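Long-range contacts in sarcosine oxidase (Pyrococcus horikoshii, PDB 1Y56), which forms the beta subunit of an L-proline dehydrogenase complex containing FAD, FMN and ATP, and probably oxidises L-proline with its bound FAD: residues E168-K173 with V185-G190; N179-G184 with E323-Y328. All coordinates share one frame; numbering follows the deposited sequence.

Contact 1: E168-K173 with V185-G190; sequences EYTEVK and VKTNKG. With FAD (flavin-adenine dinucleotide), chain I.
The flat amide of Asn188 has the backbone of Glu171 over one face and the aliphatic chain of Lys189 under the other. At one edge of the amide stands Thr170, the two side chains crossing at about a right angle. Asn188 ND2 makes at most a weak bond to Glu171 O, at 3.2 Å, and which way round the amide sits is uncertain. This is the open end of the beta hairpin made by strands 172-177 and 182-187, and it illustrates how an edge strand can read a nucleotide base. The second flat group, the adenine of FAD, meets Val172 by its edge: Val172 N donates to FAD N1A at 3.0 Å, almost straight (174°), and FAD N6A returns a bond to Val172 O at 3.1 Å. Glu171 CG and Val172 CB stand on opposite sides of the ring plane. The carboxylate of Glu171 reaches Lys209 of a neighbouring PH1363 subunit in a salt bridge.

Val172 and Thr187 form an antiparallel non-hydrogen-bonded pair. It is flanked by the bond from Asn188 N to Glu171 O, 3.1 Å, and by that from Lys173 N to Lys186 O. Between the two strands, Val172 CG2 packs on Val185 CG2 at 3.6 Å, the side chains roughly perpendicular; both valines also touch Ile34, tying the hairpin to the Rossmann-type sheet. Farther out, the extended Lys189 chain brings NZ to Tyr169 O, 47° above the carbonyl plane. The end of the second strand is fixed by Thr187: with OG1 set between the backbone N and the carbonyl carbon (chi1 82°), it accepts from Lys189 N in an ST turn, while the same OG1 donates to Gly190 O at 2.8 Å, an oxygen that also accepts from Thr187 N.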
# COMPACT_ATOMS: atom_id res chain seq x y z
N GLU B 168 38.12 7.33 -13.61
CA GLU B 168 36.90 8.12 -13.70
C GLU B 168 35.84 7.96 -12.63
O GLU B 168 35.54 8.93 -11.94
CB GLU B 168 36.29 8.12 -15.09
CG GLU B 168 36.50 9.45 -15.77
CD GLU B 168 36.14 9.44 -17.24
OE1 GLU B 168 36.04 8.34 -17.81
OE2 GLU B 168 35.98 10.53 -17.83
N TYR B 169 35.22 6.83 -12.44
CA TYR B 169 34.20 6.89 -11.40
C TYR B 169 34.78 6.44 -10.06
O TYR B 169 34.41 5.43 -9.47
CB TYR B 169 32.86 6.28 -11.84
CG TYR B 169 32.08 7.19 -12.80
CD1 TYR B 169 32.50 7.35 -14.12
CD2 TYR B 169 30.94 7.89 -12.37
CE1 TYR B 169 31.80 8.19 -15.00
CE2 TYR B 169 30.24 8.73 -13.24
CZ TYR B 169 30.68 8.88 -14.56
OH TYR B 169 30.02 9.71 -15.45
N THR B 170 35.74 7.24 -9.62
CA THR B 170 36.62 6.89 -8.51
C THR B 170 36.74 8.10 -7.58
O THR B 170 37.34 9.13 -7.94
CB THR B 170 38.02 6.44 -9.04
OG1 THR B 170 37.84 5.60 -10.19
CG2 THR B 170 38.81 5.68 -7.97
N GLU B 171 36.17 7.97 -6.39
CA GLU B 171 36.13 9.05 -5.41
C GLU B 171 37.15 8.83 -4.30
O GLU B 171 37.32 7.70 -3.82
CB GLU B 171 34.73 9.19 -4.82
CG GLU B 171 34.56 10.38 -3.92
CD GLU B 171 33.10 10.76 -3.72
OE1 GLU B 171 32.29 10.51 -4.64
OE2 GLU B 171 32.78 11.31 -2.65
N VAL B 172 37.84 9.90 -3.93
CA VAL B 172 38.71 9.87 -2.78
C VAL B 172 37.87 10.09 -1.54
O VAL B 172 37.00 10.98 -1.51
CB VAL B 172 39.80 10.93 -2.88
CG1 VAL B 172 40.52 11.13 -1.54
CG2 VAL B 172 40.76 10.54 -3.96
N LYS B 173 38.11 9.26 -0.53
CA LYS B 173 37.38 9.31 0.72
C LYS B 173 38.29 9.54 1.93
O LYS B 173 37.87 10.15 2.90
CB LYS B 173 36.52 8.05 0.87
CG LYS B 173 35.12 8.20 0.24
CD LYS B 173 34.61 6.92 -0.48
CE LYS B 173 34.03 5.85 0.46
NZ LYS B 173 35.06 5.19 1.30
N VAL B 185 46.18 6.71 -0.79
CA VAL B 185 44.94 7.43 -0.95
C VAL B 185 43.79 6.42 -0.96
O VAL B 185 43.68 5.59 -1.86
CB VAL B 185 44.97 8.40 -2.17
CG1 VAL B 185 45.59 7.74 -3.37
CG2 VAL B 185 43.59 8.95 -2.49
N LYS B 186 42.97 6.47 0.08
CA LYS B 186 41.83 5.58 0.27
C LYS B 186 40.71 6.04 -0.66
O LYS B 186 40.40 7.24 -0.72
CB LYS B 186 41.39 5.64 1.74
CG LYS B 186 40.75 4.36 2.29
CD LYS B 186 39.22 4.31 2.08
CE LYS B 186 38.67 2.87 2.14
NZ LYS B 186 38.95 2.19 3.45
N THR B 187 40.13 5.12 -1.42
CA THR B 187 39.01 5.47 -2.31
C THR B 187 37.79 4.55 -2.14
O THR B 187 37.82 3.59 -1.36
CB THR B 187 39.39 5.50 -3.82
OG1 THR B 187 39.36 4.18 -4.36
CG2 THR B 187 40.76 6.14 -4.06
N ASN B 188 36.74 4.85 -2.90
CA ASN B 188 35.57 3.99 -2.98
C ASN B 188 35.81 2.69 -3.74
O ASN B 188 34.91 1.87 -3.85
CB ASN B 188 34.40 4.76 -3.62
CG ASN B 188 34.61 5.05 -5.11
OD1 ASN B 188 33.68 4.95 -5.88
ND2 ASN B 188 35.83 5.40 -5.51
N LYS B 189 37.02 2.52 -4.28
CA LYS B 189 37.39 1.32 -5.03
C LYS B 189 38.75 0.73 -4.59
O LYS B 189 39.48 0.15 -5.40
CB LYS B 189 37.40 1.64 -6.52
CG LYS B 189 36.04 1.67 -7.12
CD LYS B 189 36.06 2.26 -8.52
CE LYS B 189 34.68 2.14 -9.16
NZ LYS B 189 34.66 2.58 -10.58
N GLY B 190 39.08 0.89 -3.32
CA GLY B 190 40.34 0.36 -2.78
C GLY B 190 41.32 1.47 -2.46
O GLY B 190 41.00 2.65 -2.66
PA FAD I . 36.89 21.50 -11.42
O1A FAD I . 35.68 21.62 -10.53
O2A FAD I . 36.70 21.65 -12.90
O5B FAD I . 37.64 20.13 -11.07
C5B FAD I . 37.61 19.58 -9.76
C4B FAD I . 37.23 18.12 -9.91
O4B FAD I . 37.53 17.44 -8.70
C3B FAD I . 35.75 17.91 -10.18
O3B FAD I . 35.57 17.34 -11.49
C2B FAD I . 35.28 16.98 -9.08
O2B FAD I . 34.51 15.87 -9.54
C1B FAD I . 36.57 16.41 -8.54
N9A FAD I . 36.42 15.97 -7.14
C8A FAD I . 35.86 16.63 -6.11
N7A FAD I . 35.92 15.84 -5.01
C5A FAD I . 36.53 14.69 -5.36
C6A FAD I . 36.88 13.53 -4.68
N6A FAD I . 36.61 13.40 -3.36
N1A FAD I . 37.49 12.53 -5.34
C2A FAD I . 37.77 12.63 -6.66
N3A FAD I . 37.45 13.74 -7.35
C4A FAD I . 36.84 14.77 -6.71
N1 FAD I . 37.46 30.32 -15.73
C2 FAD I . 38.15 30.93 -16.71
O2 FAD I . 39.39 30.87 -16.69
N3 FAD I . 37.54 31.59 -17.72
C4 FAD I . 36.20 31.68 -17.80
O4 FAD I . 35.65 32.30 -18.75
C4X FAD I . 35.41 31.10 -16.82
N5 FAD I . 34.06 31.15 -16.83
C5X FAD I . 33.33 30.55 -15.85
C6 FAD I . 31.94 30.63 -15.91
C7 FAD I . 31.16 30.01 -14.92
C7M FAD I . 29.65 30.11 -14.99
C8 FAD I . 31.79 29.32 -13.87
C8M FAD I . 31.02 28.66 -12.80
C9 FAD I . 33.18 29.25 -13.82
C9A FAD I . 33.97 29.85 -14.80
N10 FAD I . 35.31 29.76 -14.73
C10 FAD I . 36.11 30.37 -15.72
C1' FAD I . 35.93 29.05 -13.61
C2' FAD I . 36.52 27.74 -14.07
O2' FAD I . 35.43 26.89 -14.40
C3' FAD I . 37.27 27.13 -12.91
O3' FAD I . 38.25 28.07 -12.43
C4' FAD I . 37.96 25.85 -13.36
O4' FAD I . 37.01 24.91 -13.88
C5' FAD I . 38.70 25.22 -12.20
O5' FAD I . 39.10 23.94 -12.67
P FAD I . 39.43 22.80 -11.61
O1P FAD I . 40.29 23.43 -10.55
O2P FAD I . 39.89 21.61 -12.40
O3P FAD I . 37.97 22.59 -10.95

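Contact 2: N179-G184 with E323-Y328; sequences NNEIKG and ELNDYY
Asn325 N donates to Asn180 O at 2.7 Å, approaching nearly along the C=O axis (177°), and this is the hydrogen bond that joins the two segments. The same oxygen is flanked by carbon: Leu324 CD1 lies 3.5 Å from Asn180 O, and Asn325 CB also touches it. Around this bond the backbones of Glu181 and Asn325 make a single bridge, an isolated join and no extended pairing. On one side of it the bent chain of Glu181 brings OE2 to within 3.4 Å of Asn325 CB.

The apolar half belongs to Ile182. Its CG1 rests 3.7 Å from Leu324 CG, the side chains crossing at about a right angle. Because chi2 is extended (164°), CD1 carries on past the leucine to Asp326 O, 3.6 Å away, and to the CB of Tyr327. The type II turn from Leu324 to Tyr327 presents these groups, and Leu324 O is held by Arg320 NH1. Ile182 and Tyr327 both pack on Val197 of strand 196-199, while Leu324 and Tyr327 lean on Ala212 of helix 205-212, where Tyr327 OH bonds Asn209, so the contact fills the corner between the hairpin, that strand and that helix.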
# COMPACT_ATOMS: atom_id res chain seq x y z
N ASN B 179 53.45 8.48 9.57
CA ASN B 179 53.93 9.45 10.53
C ASN B 179 53.39 10.80 10.11
O ASN B 179 52.25 11.14 10.42
CB ASN B 179 55.45 9.45 10.64
CG ASN B 179 55.92 9.60 12.07
OD1 ASN B 179 56.77 10.43 12.38
ND2 ASN B 179 55.35 8.79 12.97
N ASN B 180 54.19 11.56 9.39
CA ASN B 180 53.64 12.64 8.61
C ASN B 180 53.84 12.33 7.14
O ASN B 180 53.77 13.21 6.30
CB ASN B 180 54.25 13.98 9.03
CG ASN B 180 53.68 14.47 10.37
OD1 ASN B 180 52.59 14.08 10.78
ND2 ASN B 180 54.43 15.35 11.04
N GLU B 181 54.09 11.04 6.86
CA GLU B 181 54.18 10.51 5.52
C GLU B 181 52.81 10.13 5.00
O GLU B 181 52.08 9.41 5.67
CB GLU B 181 55.05 9.25 5.51
CG GLU B 181 56.38 9.36 4.75
CD GLU B 181 57.39 10.26 5.45
OE1 GLU B 181 57.83 9.92 6.57
OE2 GLU B 181 57.74 11.33 4.88
N ILE B 182 52.47 10.59 3.80
CA ILE B 182 51.37 10.00 3.06
C ILE B 182 51.83 8.60 2.65
O ILE B 182 52.97 8.42 2.23
CB ILE B 182 51.03 10.82 1.79
CG1 ILE B 182 50.53 12.21 2.15
CG2 ILE B 182 49.99 10.09 0.92
CD1 ILE B 182 50.54 13.18 0.99
N LYS B 183 50.95 7.62 2.80
CA LYS B 183 51.24 6.26 2.40
C LYS B 183 50.27 5.78 1.33
O LYS B 183 50.62 4.95 0.50
CB LYS B 183 51.18 5.31 3.60
CG LYS B 183 52.25 5.56 4.66
CD LYS B 183 53.61 5.05 4.21
CE LYS B 183 54.60 5.09 5.37
NZ LYS B 183 55.99 4.73 4.98
N GLY B 184 49.06 6.30 1.36
CA GLY B 184 48.05 5.84 0.43
C GLY B 184 46.87 6.76 0.34
O GLY B 184 46.58 7.52 1.27
N GLU B 323 53.80 20.20 6.27
CA GLU B 323 53.57 19.35 7.44
C GLU B 323 52.94 18.01 7.10
O GLU B 323 52.91 17.10 7.94
CB GLU B 323 52.79 20.09 8.53
CG GLU B 323 51.86 21.18 8.03
CD GLU B 323 52.58 22.48 7.62
OE1 GLU B 323 51.91 23.40 7.12
OE2 GLU B 323 53.81 22.59 7.79
N LEU B 324 52.42 17.88 5.89
CA LEU B 324 52.09 16.57 5.36
C LEU B 324 53.07 16.26 4.26
O LEU B 324 53.27 17.07 3.35
CB LEU B 324 50.65 16.48 4.87
CG LEU B 324 50.19 15.09 4.39
CD1 LEU B 324 50.46 14.00 5.42
CD2 LEU B 324 48.72 15.10 4.02
N ASN B 325 53.69 15.09 4.35
CA ASN B 325 54.77 14.79 3.42
C ASN B 325 54.39 14.32 2.04
O ASN B 325 54.10 13.14 1.77
CB ASN B 325 55.96 14.07 4.05
CG ASN B 325 56.99 15.05 4.54
OD1 ASN B 325 56.71 15.88 5.40
ND2 ASN B 325 58.19 15.00 3.95
N ASP B 326 54.38 15.37 1.21
CA ASP B 326 54.23 15.43 -0.24
C ASP B 326 52.78 15.72 -0.62
O ASP B 326 52.23 15.15 -1.56
CB ASP B 326 54.88 14.25 -0.94
CG ASP B 326 56.30 13.98 -0.41
OD1 ASP B 326 57.05 14.95 -0.13
OD2 ASP B 326 56.66 12.78 -0.26
N TYR B 327 52.20 16.66 0.13
CA TYR B 327 50.88 17.17 -0.14
C TYR B 327 51.01 18.50 -0.84
O TYR B 327 51.75 19.38 -0.39
CB TYR B 327 50.10 17.35 1.16
CG TYR B 327 48.63 17.66 0.97
CD1 TYR B 327 47.77 16.70 0.47
CD2 TYR B 327 48.10 18.90 1.31
CE1 TYR B 327 46.41 16.96 0.29
CE2 TYR B 327 46.74 19.18 1.13
CZ TYR B 327 45.90 18.19 0.62
OH TYR B 327 44.55 18.42 0.45
N TYR B 328 50.31 18.64 -1.96
CA TYR B 328 50.29 19.90 -2.69
C TYR B 328 48.86 20.36 -2.90
O TYR B 328 47.93 19.56 -2.88
CB TYR B 328 50.98 19.78 -4.04
CG TYR B 328 52.43 19.40 -3.98
CD1 TYR B 328 52.81 18.08 -3.76
CD2 TYR B 328 53.42 20.35 -4.16
CE1 TYR B 328 54.14 17.73 -3.70
CE2 TYR B 328 54.76 20.01 -4.12
CZ TYR B 328 55.12 18.69 -3.89
OH TYR B 328 56.46 18.34 -3.86

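Overall arrangement
Followed from the N terminus, the chain enters contact 1 at 168-173, runs up strand 172-177, turns, and passes through 179-184 before 185-190 closes contact 1 over a short hairpin of eleven intervening residues. Contact 2 starts inside that hairpin and closes only at 323-328, after 138 residues that include much of the eight-stranded sheet. The two therefore cross. They share strand 182-187, with centres 18 Å apart: contact 1 holds one end of it beside the adenine of FAD, contact 2 the other. Contact 1 closes the hairpin within the small three-stranded sheet, and contact 2 joins that hairpin to the start of strand 327-331 of the Rossmann-type sheet.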